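Local atomic coordinates of lysyl oxidase (Pichia pastoris, PDB entry 1W7C), a protein that probably oxidises primary amines, including peptidyl lysine side chains, to aldehydes with a topaquinone cofactor and a copper ion. Residues G208-F213 / D347-Q352; V491-V496 / L612-A617. All blocks are in the same frame, centred on the assembly; numbering follows the deposited sequence.

Interaction 1 of 2, residues G208-F213 / D347-Q352; sequences GFFFKF and DDPFNQ
An Asx turn at Asp-348, in the loop between strands 329-344 and 355-357 of the copper amine oxidase enzyme domain, receives Phe-210 from strand 209-214 of the five-stranded antiparallel sheet that runs from strand 170-180 to strand 233-235. Pro-349 lies over one face of the Phe-210 ring: its CD stands 3.8 Å from the ring centroid and only 13° off the ring normal, a CH-pi contact. Next to the nitrogen, the CD hydrogens of proline are slightly polarised, which suits them to a pi cloud, and CG of Pro-349 continues the contact to CG of Phe-210 at 3.6 Å. With CG anti to its own carbonyl carbon (chi1 -53°), Phe-210 carries its ring out from the strand until the far end meets Asp-348, where CZ of Phe-210 is 3.4 Å from CG of the aspartate. Carboxylate and ring planes lie 34° apart, so the two groups meet obliquely. Phe-350 adds its CB, 3.8 Å from CE2 of Phe-210, while its own ring turns off and packs on Thr-192 of strand 187-195. The aspartate is fixed by its own loop. OD2 of Asp-348 accepts from the backbone N of Phe-350 at 2.9 Å, on its anti side. The same OD2 accepts from N of Asn-351 at 2.8 Å, on its syn side and straighter. Two bonds on one oxygen restrain rotation of the carboxylate, whose CG and both oxygens lie against the CZ-CE2 end of the ring. Trp-521 of the second subunit also packs on Pro-349, which places the loop at the dimer interface. Bonded to the backbone N two and three residues on, OD2 of Asp-348 defines an Asx turn and Asx motif, against which an aromatic side chain of the five-stranded sheet packs.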
ATOM      1  N   GLY A 208     -31.512  -9.962 -17.263  1.00 18.57           N
ATOM      2  CA  GLY A 208     -32.574  -9.842 -16.271  1.00 20.28           C
ATOM      3  C   GLY A 208     -33.639 -10.908 -16.383  1.00 19.17           C
ATOM      4  O   GLY A 208     -34.684 -10.810 -15.734  1.00 20.95           O
ATOM      5  N   PHE A 209     -33.384 -11.948 -17.186  1.00 20.62           N
ATOM      6  CA  PHE A 209     -34.276 -13.109 -17.196  1.00 21.17           C
ATOM      7  C   PHE A 209     -33.700 -14.182 -16.285  1.00 19.75           C
ATOM      8  O   PHE A 209     -32.564 -14.595 -16.468  1.00 20.41           O
ATOM      9  CB  PHE A 209     -34.435 -13.666 -18.602  1.00 22.11           C
ATOM     10  CG  PHE A 209     -35.420 -14.779 -18.673  1.00 22.17           C
ATOM     11  CD1 PHE A 209     -36.756 -14.504 -18.739  1.00 24.25           C
ATOM     12  CD2 PHE A 209     -35.016 -16.100 -18.563  1.00 22.82           C
ATOM     13  CE1 PHE A 209     -37.669 -15.512 -18.766  1.00 30.83           C
ATOM     14  CE2 PHE A 209     -35.946 -17.128 -18.574  1.00 28.61           C
ATOM     15  CZ  PHE A 209     -37.268 -16.826 -18.673  1.00 30.53           C
ATOM     16  N   PHE A 210     -34.473 -14.623 -15.306  1.00 20.93           N
ATOM     17  CA  PHE A 210     -34.011 -15.577 -14.299  1.00 20.76           C
ATOM     18  C   PHE A 210     -34.913 -16.811 -14.246  1.00 18.76           C
ATOM     19  O   PHE A 210     -36.058 -16.798 -14.694  1.00 21.68           O
ATOM     20  CB  PHE A 210     -33.995 -14.913 -12.914  1.00 21.08           C
ATOM     21  CG  PHE A 210     -33.227 -13.606 -12.882  1.00 19.54           C
ATOM     22  CD1 PHE A 210     -33.896 -12.398 -12.934  1.00 20.96           C
ATOM     23  CD2 PHE A 210     -31.828 -13.597 -12.904  1.00 18.79           C
ATOM     24  CE1 PHE A 210     -33.191 -11.208 -12.959  1.00 20.67           C
ATOM     25  CE2 PHE A 210     -31.127 -12.403 -12.893  1.00 19.81           C
ATOM     26  CZ  PHE A 210     -31.795 -11.218 -12.944  1.00 19.80           C
ATOM     27  N   PHE A 211     -34.391 -17.862 -13.642  1.00 19.61           N
ATOM     28  CA  PHE A 211     -35.121 -19.082 -13.451  1.00 20.75           C
ATOM     29  C   PHE A 211     -34.579 -19.862 -12.262  1.00 20.23           C
ATOM     30  O   PHE A 211     -33.506 -19.572 -11.742  1.00 20.16           O
ATOM     31  CB  PHE A 211     -35.111 -19.945 -14.732  1.00 21.28           C
ATOM     32  CG  PHE A 211     -33.755 -20.120 -15.329  1.00 19.93           C
ATOM     33  CD1 PHE A 211     -32.924 -21.156 -14.921  1.00 23.51           C
ATOM     34  CD2 PHE A 211     -33.307 -19.265 -16.325  1.00 22.66           C
ATOM     35  CE1 PHE A 211     -31.644 -21.298 -15.464  1.00 23.19           C
ATOM     36  CE2 PHE A 211     -32.047 -19.399 -16.865  1.00 21.42           C
ATOM     37  CZ  PHE A 211     -31.216 -20.427 -16.454  1.00 23.80           C
ATOM     38  N   LYS A 212     -35.357 -20.852 -11.853  1.00 20.65           N
ATOM     39  CA  LYS A 212     -35.059 -21.691 -10.703  1.00 19.97           C
ATOM     40  C   LYS A 212     -35.485 -23.096 -11.036  1.00 20.11           C
ATOM     41  O   LYS A 212     -36.585 -23.306 -11.539  1.00 21.82           O
ATOM     42  CB  LYS A 212     -35.793 -21.214  -9.456  1.00 22.05           C
ATOM     43  CG  LYS A 212     -35.410 -21.962  -8.173  1.00 21.26           C
ATOM     44  CD  LYS A 212     -36.365 -21.632  -7.033  1.00 21.63           C
ATOM     45  CE  LYS A 212     -35.991 -22.350  -5.760  1.00 21.50           C
ATOM     46  NZ  LYS A 212     -36.954 -22.143  -4.641  1.00 25.00           N
ATOM     47  N   PHE A 213     -34.623 -24.062 -10.746  1.00 20.85           N
ATOM     48  CA  PHE A 213     -34.912 -25.464 -11.021  1.00 21.42           C
ATOM     49  C   PHE A 213     -34.524 -26.372  -9.869  1.00 21.37           C
ATOM     50  O   PHE A 213     -33.710 -26.030  -9.031  1.00 20.89           O
ATOM     51  CB  PHE A 213     -34.285 -25.932 -12.347  1.00 20.27           C
ATOM     52  CG  PHE A 213     -32.782 -25.803 -12.416  1.00 21.28           C
ATOM     53  CD1 PHE A 213     -31.977 -26.899 -12.189  1.00 24.03           C
ATOM     54  CD2 PHE A 213     -32.168 -24.586 -12.753  1.00 20.82           C
ATOM     55  CE1 PHE A 213     -30.600 -26.797 -12.303  1.00 20.37           C
ATOM     56  CE2 PHE A 213     -30.782 -24.478 -12.854  1.00 21.38           C
ATOM     57  CZ  PHE A 213     -30.003 -25.579 -12.625  1.00 20.22           C
ATOM     58  N   ASP A 347     -30.385  -7.389  -5.793  1.00 16.46           N
ATOM     59  CA  ASP A 347     -31.819  -7.514  -5.815  1.00 17.75           C
ATOM     60  C   ASP A 347     -32.289  -8.725  -6.590  1.00 17.01           C
ATOM     61  O   ASP A 347     -33.462  -9.091  -6.465  1.00 18.80           O
ATOM     62  CB  ASP A 347     -32.486  -6.257  -6.414  1.00 19.72           C
ATOM     63  CG  ASP A 347     -32.009  -5.934  -7.846  1.00 20.66           C
ATOM     64  OD1 ASP A 347     -30.800  -6.135  -8.158  1.00 19.91           O
ATOM     65  OD2 ASP A 347     -32.767  -5.412  -8.694  1.00 19.38           O
ATOM     66  N   ASP A 348     -31.414  -9.334  -7.394  1.00 18.42           N
ATOM     67  CA  ASP A 348     -31.822 -10.377  -8.339  1.00 18.80           C
ATOM     68  C   ASP A 348     -31.370 -11.753  -7.898  1.00 18.31           C
ATOM     69  O   ASP A 348     -30.443 -11.878  -7.099  1.00 18.05           O
ATOM     70  CB  ASP A 348     -31.440  -9.990  -9.789  1.00 18.88           C
ATOM     71  CG  ASP A 348     -30.048 -10.349 -10.188  1.00 18.09           C
ATOM     72  OD1 ASP A 348     -29.458  -9.510 -10.934  1.00 18.11           O
ATOM     73  OD2 ASP A 348     -29.520 -11.448  -9.928  1.00 18.61           O
ATOM     74  N   PRO A 349     -32.081 -12.794  -8.330  1.00 17.82           N
ATOM     75  CA  PRO A 349     -31.820 -14.136  -7.807  1.00 18.86           C
ATOM     76  C   PRO A 349     -30.618 -14.849  -8.436  1.00 18.05           C
ATOM     77  O   PRO A 349     -30.348 -16.009  -8.082  1.00 20.09           O
ATOM     78  CB  PRO A 349     -33.100 -14.886  -8.124  1.00 22.57           C
ATOM     79  CG  PRO A 349     -33.601 -14.224  -9.362  1.00 21.76           C
ATOM     80  CD  PRO A 349     -33.266 -12.772  -9.208  1.00 20.96           C
ATOM     81  N   PHE A 350     -29.924 -14.218  -9.371  1.00 17.82           N
ATOM     82  CA  PHE A 350     -28.654 -14.772  -9.832  1.00 17.59           C
ATOM     83  C   PHE A 350     -27.512 -14.237  -8.990  1.00 17.49           C
ATOM     84  O   PHE A 350     -26.790 -15.014  -8.333  1.00 17.58           O
ATOM     85  CB  PHE A 350     -28.410 -14.523 -11.302  1.00 18.84           C
ATOM     86  CG  PHE A 350     -27.242 -15.309 -11.843  1.00 18.51           C
ATOM     87  CD1 PHE A 350     -27.408 -16.620 -12.302  1.00 18.49           C
ATOM     88  CD2 PHE A 350     -25.976 -14.769 -11.876  1.00 19.85           C
ATOM     89  CE1 PHE A 350     -26.338 -17.342 -12.796  1.00 18.44           C
ATOM     90  CE2 PHE A 350     -24.916 -15.517 -12.350  1.00 18.20           C
ATOM     91  CZ  PHE A 350     -25.105 -16.794 -12.816  1.00 19.64           C
ATOM     92  N   ASN A 351     -27.333 -12.927  -8.997  1.00 17.06           N
ATOM     93  CA  ASN A 351     -26.208 -12.348  -8.266  1.00 16.09           C
ATOM     94  C   ASN A 351     -26.367 -12.542  -6.760  1.00 16.78           C
ATOM     95  O   ASN A 351     -25.393 -12.803  -6.072  1.00 16.44           O
ATOM     96  CB  ASN A 351     -25.976 -10.893  -8.655  1.00 16.46           C
ATOM     97  CG  ASN A 351     -25.325 -10.742 -10.031  1.00 18.24           C
ATOM     98  OD1 ASN A 351     -25.084 -11.712 -10.747  1.00 19.04           O
ATOM     99  ND2 ASN A 351     -25.012  -9.518 -10.388  1.00 27.19           N
ATOM    100  N   GLN A 352     -27.593 -12.494  -6.236  1.00 15.78           N
ATOM    101  CA  GLN A 352     -27.767 -12.658  -4.794  1.00 15.68           C
ATOM    102  C   GLN A 352     -27.404 -14.095  -4.337  1.00 17.02           C
ATOM    103  O   GLN A 352     -27.075 -14.289  -3.175  1.00 19.32           O
ATOM    104  CB  GLN A 352     -29.168 -12.240  -4.346  1.00 17.21           C
ATOM    105  CG  GLN A 352     -29.482 -12.471  -2.872  1.00 17.57           C
ATOM    106  CD  GLN A 352     -28.481 -11.814  -1.903  1.00 15.89           C
ATOM    107  OE1 GLN A 352     -27.949 -10.731  -2.152  1.00 16.63           O
ATOM    108  NE2 GLN A 352     -28.232 -12.494  -0.792  1.00 17.47           N
TER

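Interaction 2 of 2, residues V491-V496 / L612-A617; sequences VLNYKV and LRSSTA
Asn-493 and Lys-495 leave strand 488-498 on the same side, as alternate residues of a strand do, and both side chains run toward the loop 612-617, each ending on a different kind of oxygen-bearing group. The amide of Asn-493 meets the hydroxyl of Ser-614 through its oxygen: OG of Ser-614 donates to OD1 of Asn-493 over 2.7 Å, approaching from above the carbonyl plane, 40° out of it. The serine CB also points to the strand, and its short side chain fits a place where the asparagine already spans most of the gap. ND2 of the same amide bonds to OD1 of Asn-649, so both ends of the group are engaged and its flip is settled. Lys-495 is extended throughout, with CG anti to the backbone N (chi1 -173°), and this full reach brings NZ to within 2.8 Å of the backbone O of Leu-612. That donor is tilted 31° from the carbonyl plane, while CE of Lys-495 passes 3.5 Å from the same oxygen. The CB of Leu-612 points away from the strand, and it is the carbonyl that makes the bond. A salt bridge from NZ to OE2 of Glu-334 gives the buried ammonium an opposite charge. A methionine in place of Lys-495 would probably leave the carbonyl of Leu-612 without this donor and the carboxylate of Glu-334 without its countercharge. Taken together, the chemistry is polar: an irregular loop is tied to a strand by two side-chain bonds, and the charge brought inside with the lysine is probably balanced by Glu-334.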
ATOM      1  N   VAL A 491     -12.568 -11.977  -0.916  1.00 12.64           N
ATOM      2  CA  VAL A 491     -11.786 -12.258   0.283  1.00 13.05           C
ATOM      3  C   VAL A 491     -10.887 -13.453   0.005  1.00 13.35           C
ATOM      4  O   VAL A 491     -11.326 -14.433  -0.620  1.00 13.72           O
ATOM      5  CB  VAL A 491     -12.621 -12.476   1.568  1.00 13.83           C
ATOM      6  CG1 VAL A 491     -11.743 -12.260   2.805  1.00 15.04           C
ATOM      7  CG2 VAL A 491     -13.836 -11.574   1.614  1.00 15.20           C
ATOM      8  N   LEU A 492      -9.638 -13.369   0.416  1.00 12.17           N
ATOM      9  CA  LEU A 492      -8.592 -14.375   0.138  1.00 12.80           C
ATOM     10  C   LEU A 492      -8.000 -14.767   1.493  1.00 12.60           C
ATOM     11  O   LEU A 492      -7.697 -13.887   2.292  1.00 14.22           O
ATOM     12  CB  LEU A 492      -7.451 -13.816  -0.743  1.00 15.79           C
ATOM     13  CG  LEU A 492      -7.760 -13.483  -2.171  1.00 18.85           C
ATOM     14  CD1 LEU A 492      -8.389 -12.116  -2.280  1.00 20.88           C
ATOM     15  CD2 LEU A 492      -6.489 -13.555  -3.027  1.00 24.56           C
ATOM     16  N   ASN A 493      -7.783 -16.059   1.714  1.00 12.94           N
ATOM     17  CA  ASN A 493      -7.177 -16.589   2.935  1.00 12.22           C
ATOM     18  C   ASN A 493      -5.793 -17.122   2.616  1.00 12.05           C
ATOM     19  O   ASN A 493      -5.630 -17.896   1.675  1.00 13.24           O
ATOM     20  CB  ASN A 493      -8.026 -17.720   3.514  1.00 12.28           C
ATOM     21  CG  ASN A 493      -7.554 -18.173   4.857  1.00 13.91           C
ATOM     22  OD1 ASN A 493      -7.107 -19.314   5.006  1.00 13.65           O
ATOM     23  ND2 ASN A 493      -7.697 -17.311   5.884  1.00 13.86           N
ATOM     24  N   TYR A 494      -4.817 -16.725   3.436  1.00 12.40           N
ATOM     25  CA  TYR A 494      -3.467 -17.261   3.363  1.00 12.07           C
ATOM     26  C   TYR A 494      -3.108 -17.987   4.660  1.00 12.74           C
ATOM     27  O   TYR A 494      -3.260 -17.471   5.752  1.00 13.03           O
ATOM     28  CB  TYR A 494      -2.465 -16.134   3.156  1.00 13.41           C
ATOM     29  CG  TYR A 494      -2.552 -15.426   1.810  1.00 12.35           C
ATOM     30  CD1 TYR A 494      -3.496 -14.427   1.615  1.00 12.97           C
ATOM     31  CD2 TYR A 494      -1.707 -15.735   0.771  1.00 13.61           C
ATOM     32  CE1 TYR A 494      -3.594 -13.786   0.385  1.00 13.75           C
ATOM     33  CE2 TYR A 494      -1.784 -15.108  -0.427  1.00 13.31           C
ATOM     34  CZ  TYR A 494      -2.731 -14.119  -0.615  1.00 13.41           C
ATOM     35  OH  TYR A 494      -2.793 -13.446  -1.819  1.00 15.97           O
ATOM     36  N   LYS A 495      -2.576 -19.194   4.512  1.00 12.64           N
ATOM     37  CA  LYS A 495      -1.988 -19.929   5.625  1.00 12.16           C
ATOM     38  C   LYS A 495      -0.544 -19.468   5.769  1.00 11.95           C
ATOM     39  O   LYS A 495       0.264 -19.654   4.844  1.00 13.51           O
ATOM     40  CB  LYS A 495      -2.052 -21.425   5.364  1.00 13.15           C
ATOM     41  CG  LYS A 495      -1.618 -22.273   6.529  1.00 14.15           C
ATOM     42  CD  LYS A 495      -1.587 -23.743   6.117  1.00 15.35           C
ATOM     43  CE  LYS A 495      -1.275 -24.687   7.292  1.00 15.04           C
ATOM     44  NZ  LYS A 495      -1.124 -26.090   6.766  1.00 14.67           N
ATOM     45  N   VAL A 496      -0.225 -18.824   6.887  1.00 12.50           N
ATOM     46  CA  VAL A 496       1.086 -18.252   7.123  1.00 12.85           C
ATOM     47  C   VAL A 496       1.656 -18.951   8.353  1.00 12.45           C
ATOM     48  O   VAL A 496       1.441 -18.531   9.505  1.00 13.43           O
ATOM     49  CB  VAL A 496       0.992 -16.709   7.348  1.00 13.57           C
ATOM     50  CG1 VAL A 496       2.366 -16.099   7.498  1.00 14.38           C
ATOM     51  CG2 VAL A 496       0.240 -16.004   6.217  1.00 13.75           C
ATOM     52  N   LEU A 612      -4.794 -28.893   7.789  1.00 14.31           N
ATOM     53  CA  LEU A 612      -3.980 -28.658   6.643  1.00 14.65           C
ATOM     54  C   LEU A 612      -4.402 -27.414   5.900  1.00 14.46           C
ATOM     55  O   LEU A 612      -3.558 -26.640   5.431  1.00 14.12           O
ATOM     56  CB  LEU A 612      -4.114 -29.881   5.732  1.00 15.20           C
ATOM     57  CG  LEU A 612      -3.489 -29.748   4.345  1.00 16.14           C
ATOM     58  CD1 LEU A 612      -1.997 -29.581   4.452  1.00 16.88           C
ATOM     59  CD2 LEU A 612      -3.867 -30.967   3.513  1.00 17.50           C
ATOM     60  N   ARG A 613      -5.713 -27.235   5.803  1.00 13.87           N
ATOM     61  CA  ARG A 613      -6.275 -26.275   4.843  1.00 13.28           C
ATOM     62  C   ARG A 613      -7.608 -25.727   5.361  1.00 13.64           C
ATOM     63  O   ARG A 613      -8.371 -26.437   6.003  1.00 13.88           O
ATOM     64  CB  ARG A 613      -6.465 -26.942   3.474  1.00 14.12           C
ATOM     65  CG  ARG A 613      -7.330 -28.211   3.493  1.00 14.44           C
ATOM     66  CD  ARG A 613      -7.227 -28.988   2.171  1.00 14.74           C
ATOM     67  NE  ARG A 613      -7.572 -28.128   1.052  1.00 13.78           N
ATOM     68  CZ  ARG A 613      -7.216 -28.305  -0.188  1.00 14.51           C
ATOM     69  NH1 ARG A 613      -6.566 -29.410  -0.514  1.00 15.44           N
ATOM     70  NH2 ARG A 613      -7.534 -27.400  -1.089  1.00 15.26           N
ATOM     71  N   SER A 614      -7.862 -24.444   5.067  1.00 12.95           N
ATOM     72  CA  SER A 614      -9.028 -23.756   5.590  1.00 13.03           C
ATOM     73  C   SER A 614     -10.288 -23.912   4.729  1.00 13.17           C
ATOM     74  O   SER A 614     -11.356 -23.516   5.173  1.00 14.12           O
ATOM     75  CB  SER A 614      -8.706 -22.296   5.774  1.00 13.86           C
ATOM     76  OG  SER A 614      -8.242 -21.770   4.554  1.00 14.50           O
ATOM     77  N   SER A 615     -10.126 -24.374   3.489  1.00 13.58           N
ATOM     78  CA  SER A 615     -11.213 -24.712   2.588  1.00 14.27           C
ATOM     79  C   SER A 615     -10.767 -25.878   1.757  1.00 13.93           C
ATOM     80  O   SER A 615      -9.599 -26.306   1.872  1.00 14.91           O
ATOM     81  CB  SER A 615     -11.563 -23.519   1.689  1.00 15.61           C
ATOM     82  OG  SER A 615     -12.754 -23.777   0.955  1.00 15.15           O
ATOM     83  N   THR A 616     -11.663 -26.413   0.944  1.00 13.92           N
ATOM     84  CA  THR A 616     -11.335 -27.477  -0.018  1.00 13.89           C
ATOM     85  C   THR A 616     -12.066 -27.208  -1.304  1.00 14.28           C
ATOM     86  O   THR A 616     -13.035 -26.452  -1.315  1.00 14.33           O
ATOM     87  CB  THR A 616     -11.767 -28.886   0.515  1.00 14.95           C
ATOM     88  OG1 THR A 616     -13.176 -29.044   0.391  1.00 15.82           O
ATOM     89  CG2 THR A 616     -11.364 -29.121   1.948  1.00 16.23           C
ATOM     90  N   ALA A 617     -11.679 -27.895  -2.361  1.00 14.50           N
ATOM     91  CA  ALA A 617     -12.373 -27.809  -3.640  1.00 14.82           C
ATOM     92  C   ALA A 617     -13.780 -28.422  -3.559  1.00 16.09           C
ATOM     93  O   ALA A 617     -14.565 -28.235  -4.463  1.00 16.17           O
ATOM     94  CB  ALA A 617     -11.582 -28.524  -4.737  1.00 15.92           C
TER

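Interactions 1 and 2 lie about 29 Å apart between centres, with nearest atoms about 14 Å apart, and they do not touch. Strand 329-344 connects them: its end leads into the loop 347-352, while along its length it pairs with strand 488-498, which carries 491-496. That second strand also begins with the copper ligands His-488 and His-490. The side chain of Phe-350 is about 14 Å from the copper ion, so interaction 1 flanks the metal region without entering it. Interaction 2 lies toward the calcium sites, with the Lys-495 side chain about 9 Å from a bound calcium ion. Interaction 1 is packing round an aromatic ring, with one carboxylate at its end; interaction 2 is made by two side-chain hydrogen bonds.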